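Local coordinates for mitochondrial RNA-binding protein 1 (PDB 2GIA) that probably binds guide RNA together with its partner, mitochondrial RNA-binding protein 2, and acts as an RNA matchmaker in trypanosome RNA editing, at residues Arg89-Lys93 against Ala94-Asp98; Phe131-Thr134 against Leu135-Phe138. All blocks are in the same frame, centred on the assembly; numbering follows the deposited sequence.

Interaction 1. Residues Arg89-Lys93 against Ala94-Asp98; sequences RMETK and AYTLD
Thr92 and Tyr95 close the tight end of a beta hairpin, with the Thr92 hydroxyl seated over the centre of the tyrosine ring, OG1 3.4 Å above its plane. OG1 (chi1 64°, between the backbone N and carbonyl carbon) turns into the loop to accept a bond from Tyr95 N at 3.2 Å and a weak one from Ala94 N. Thr92 N in turn reaches Tyr95 O at 2.8 Å. Met90 CB meets the ring edge in plane, 3.9 Å from Tyr95 CE2, while the phenol OH is bonded to Arg68 O. Met90 and Leu97, a hydrogen-bonded pair, share this buried face, where Leu97 packs on Val67 and Val112. The other face loosens toward solvent at exposed Glu91, whose CG lies alongside Thr96 CG2 at 3.9 Å; a water on Thr96 OG1 reaches Thr92 O weakly. Farther from the turn it tightens again: Arg89 grips the buried Asp98 side-on, NE to OD1 at 2.6 Å and NH2 to OD2 at 2.8 Å, the guanidinium and carboxylate planes 20° apart, nearly coplanar. These two nearly straight bonds fix both groups; Arg87 adds a long, weak ion pair to Asp98 OD2, and both arginines probably favour the charged carboxylate.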
# COMPACT_ATOMS: atom_id res chain seq x y z
N ARG B 89 6.45 19.39 -14.83
CA ARG B 89 7.66 20.17 -15.06
C ARG B 89 8.14 20.75 -13.73
O ARG B 89 7.38 21.27 -12.97
CB ARG B 89 7.39 21.32 -16.08
CG ARG B 89 8.57 22.32 -16.13
CD ARG B 89 8.61 23.09 -17.45
NE ARG B 89 8.80 22.18 -18.58
CZ ARG B 89 8.88 22.57 -19.85
NH1 ARG B 89 8.81 23.87 -20.15
NH2 ARG B 89 8.96 21.68 -20.82
N MET B 90 9.43 20.64 -13.46
CA MET B 90 9.99 21.16 -12.22
C MET B 90 11.09 22.12 -12.57
O MET B 90 12.02 21.77 -13.30
CB MET B 90 10.55 19.98 -11.42
CG MET B 90 9.43 19.03 -10.93
SD MET B 90 10.11 17.46 -10.45
CE MET B 90 10.34 16.65 -12.01
N GLU B 91 10.99 23.36 -12.08
CA GLU B 91 11.99 24.36 -12.37
C GLU B 91 12.50 24.95 -11.06
O GLU B 91 11.72 25.34 -10.19
CB GLU B 91 11.39 25.46 -13.23
CG GLU B 91 10.76 24.94 -14.47
CD GLU B 91 10.19 26.04 -15.33
OE1 GLU B 91 10.98 26.68 -16.06
OE2 GLU B 91 8.96 26.27 -15.26
N THR B 92 13.81 24.93 -10.90
CA THR B 92 14.40 25.53 -9.71
C THR B 92 15.67 26.22 -10.22
O THR B 92 15.97 26.18 -11.42
CB THR B 92 14.82 24.50 -8.68
OG1 THR B 92 15.85 23.67 -9.24
CG2 THR B 92 13.63 23.65 -8.25
N LYS B 93 16.40 26.83 -9.30
CA LYS B 93 17.63 27.49 -9.66
C LYS B 93 18.62 26.45 -10.14
O LYS B 93 19.49 26.74 -10.97
CB LYS B 93 18.21 28.23 -8.44
CG LYS B 93 19.73 28.30 -8.43
CD LYS B 93 20.33 27.96 -7.04
CE LYS B 93 21.01 26.57 -6.99
NZ LYS B 93 22.10 26.37 -8.02
N ALA B 94 18.52 25.22 -9.63
CA ALA B 94 19.47 24.20 -10.03
C ALA B 94 19.13 23.40 -11.29
O ALA B 94 20.03 22.85 -11.94
CB ALA B 94 19.73 23.22 -8.83
N TYR B 95 17.85 23.31 -11.65
CA TYR B 95 17.52 22.47 -12.80
C TYR B 95 16.16 22.78 -13.34
O TYR B 95 15.37 23.45 -12.68
CB TYR B 95 17.54 20.98 -12.38
CG TYR B 95 16.58 20.64 -11.23
CD1 TYR B 95 17.05 20.41 -9.92
CD2 TYR B 95 15.19 20.60 -11.45
CE1 TYR B 95 16.16 20.16 -8.84
CE2 TYR B 95 14.30 20.35 -10.39
CZ TYR B 95 14.79 20.13 -9.09
OH TYR B 95 13.88 19.92 -8.04
N THR B 96 15.90 22.25 -14.54
CA THR B 96 14.59 22.34 -15.19
C THR B 96 14.37 20.96 -15.71
O THR B 96 15.06 20.54 -16.60
CB THR B 96 14.53 23.36 -16.35
OG1 THR B 96 14.69 24.67 -15.80
CG2 THR B 96 13.16 23.32 -17.03
N LEU B 97 13.38 20.26 -15.15
CA LEU B 97 13.18 18.87 -15.53
C LEU B 97 11.73 18.54 -15.75
O LEU B 97 10.86 19.00 -15.00
CB LEU B 97 13.72 17.93 -14.39
CG LEU B 97 15.22 17.78 -14.17
CD1 LEU B 97 15.58 16.94 -12.89
CD2 LEU B 97 15.77 17.12 -15.42
N ASP B 98 11.48 17.74 -16.77
CA ASP B 98 10.13 17.25 -17.04
C ASP B 98 10.12 15.75 -16.75
O ASP B 98 11.07 15.02 -17.11
CB ASP B 98 9.75 17.37 -18.54
CG ASP B 98 9.29 18.78 -18.92
OD1 ASP B 98 9.29 19.66 -18.05
OD2 ASP B 98 8.95 19.00 -20.10
O HOH W 1 17.21 25.83 -14.63

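Interaction 2. Residues Phe131-Thr134 against Leu135-Phe138; sequences FAVT and LEHF
Two successive turns near the start of helix 130-145 carry this contact, in which each backbone N-H of residues 135-138 is bonded to the carbonyl four residues earlier. Glu136 N to Ala132 O and His137 N to Val133 O are both 2.9 Å; Leu135 N to Phe131 O is 3.0 Å. Among the side chains, Val133 and His137 lie side by side and point the same way. Val133 CG1, anti to its own backbone N (chi1 174°), touches His137 CD2 at 3.6 Å, and the same CD2 stands 3.2 Å from Val133 O, which sits at the edge of the imidazole near its plane. The ring is thus set against the preceding turn. Glu136 runs back along the helix, its CG 3.2 Å from Ala132 O. Beyond the two segments, Thr134 OG1 turns back to His130 O, Glu136 OE1 is held by Tyr106 OH and by a salt bridge to Arg112 of the mitochondrial RNA-binding protein 2 chain, and His137 NE2 is bonded to Glu110 of that chain. Leu135 and Phe138 pack on strands of their own chain, Phe138 meeting Phe13 edge-to-face, while Phe138 and Ala132 also touch the partner. The N-H(i+4) to O(i) bonding is that of a regular alpha-helix, here one whose side chains reach both its own sheets and the partner subunit.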
# COMPACT_ATOMS: atom_id res chain seq x y z
N PHE B 131 12.22 -1.74 -15.31
CA PHE B 131 12.70 -0.61 -14.51
C PHE B 131 11.55 0.41 -14.34
O PHE B 131 11.57 1.20 -13.42
CB PHE B 131 13.89 0.12 -15.19
CG PHE B 131 15.14 -0.71 -15.25
CD1 PHE B 131 15.79 -1.10 -14.10
CD2 PHE B 131 15.64 -1.13 -16.48
CE1 PHE B 131 16.95 -1.92 -14.16
CE2 PHE B 131 16.79 -1.94 -16.55
CZ PHE B 131 17.43 -2.32 -15.38
N ALA B 132 10.60 0.45 -15.28
CA ALA B 132 9.44 1.35 -15.11
C ALA B 132 8.63 0.81 -13.92
O ALA B 132 8.10 1.57 -13.11
CB ALA B 132 8.55 1.35 -16.37
N VAL B 133 8.52 -0.52 -13.81
CA VAL B 133 7.79 -1.11 -12.66
C VAL B 133 8.54 -0.81 -11.34
O VAL B 133 7.95 -0.43 -10.33
CB VAL B 133 7.67 -2.63 -12.84
CG1 VAL B 133 7.04 -3.29 -11.56
CG2 VAL B 133 6.83 -2.90 -14.11
N THR B 134 9.86 -0.95 -11.38
CA THR B 134 10.71 -0.66 -10.22
C THR B 134 10.48 0.81 -9.76
O THR B 134 10.26 1.10 -8.57
CB THR B 134 12.20 -0.86 -10.62
OG1 THR B 134 12.41 -2.26 -10.91
CG2 THR B 134 13.12 -0.42 -9.50
N LEU B 135 10.47 1.73 -10.71
CA LEU B 135 10.27 3.15 -10.42
C LEU B 135 8.87 3.42 -9.85
O LEU B 135 8.73 4.13 -8.87
CB LEU B 135 10.48 4.00 -11.70
CG LEU B 135 10.21 5.49 -11.45
CD1 LEU B 135 11.29 6.07 -10.53
CD2 LEU B 135 10.24 6.22 -12.76
N GLU B 136 7.83 2.89 -10.50
CA GLU B 136 6.47 3.06 -9.98
C GLU B 136 6.37 2.56 -8.53
O GLU B 136 5.81 3.27 -7.67
CB GLU B 136 5.46 2.25 -10.84
CG GLU B 136 5.23 2.83 -12.26
CD GLU B 136 4.49 1.88 -13.21
OE1 GLU B 136 4.01 2.35 -14.26
OE2 GLU B 136 4.39 0.65 -12.91
N HIS B 137 6.86 1.34 -8.25
CA HIS B 137 6.76 0.82 -6.88
C HIS B 137 7.52 1.69 -5.88
O HIS B 137 7.04 1.93 -4.76
CB HIS B 137 7.27 -0.62 -6.83
CG HIS B 137 6.25 -1.62 -7.31
ND1 HIS B 137 5.59 -2.47 -6.46
CD2 HIS B 137 5.73 -1.83 -8.54
CE1 HIS B 137 4.69 -3.16 -7.14
NE2 HIS B 137 4.75 -2.78 -8.41
N PHE B 138 8.70 2.17 -6.29
CA PHE B 138 9.51 3.00 -5.40
C PHE B 138 8.80 4.31 -5.09
O PHE B 138 8.77 4.75 -3.95
CB PHE B 138 10.89 3.32 -6.06
CG PHE B 138 11.84 4.03 -5.13
CD1 PHE B 138 11.83 5.43 -5.03
CD2 PHE B 138 12.68 3.30 -4.29
CE1 PHE B 138 12.65 6.12 -4.07
CE2 PHE B 138 13.50 3.95 -3.33
CZ PHE B 138 13.49 5.38 -3.22

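How the interactions relate
From the N terminus, the chain first builds the antiparallel sheet of strands 12-17, 26-33, 36-43 and 65-68, then helix 71-81, before reaching interaction 1. There residues 89-98 close the short hairpin between strands 87-91 and 96-101, at one edge of the second sheet. The chain continues through strands 105-109, 111-112 and 121-128 into helix 130-145, where interaction 2 joins two successive turns. The two are in series, neither nested nor crossed, with centres about 22 Å apart and nearest atoms about 10 Å apart. Interaction 1 ties the second sheet to strand 65-68 of the first; interaction 2 joins the helix to both sheets and to the partner subunit.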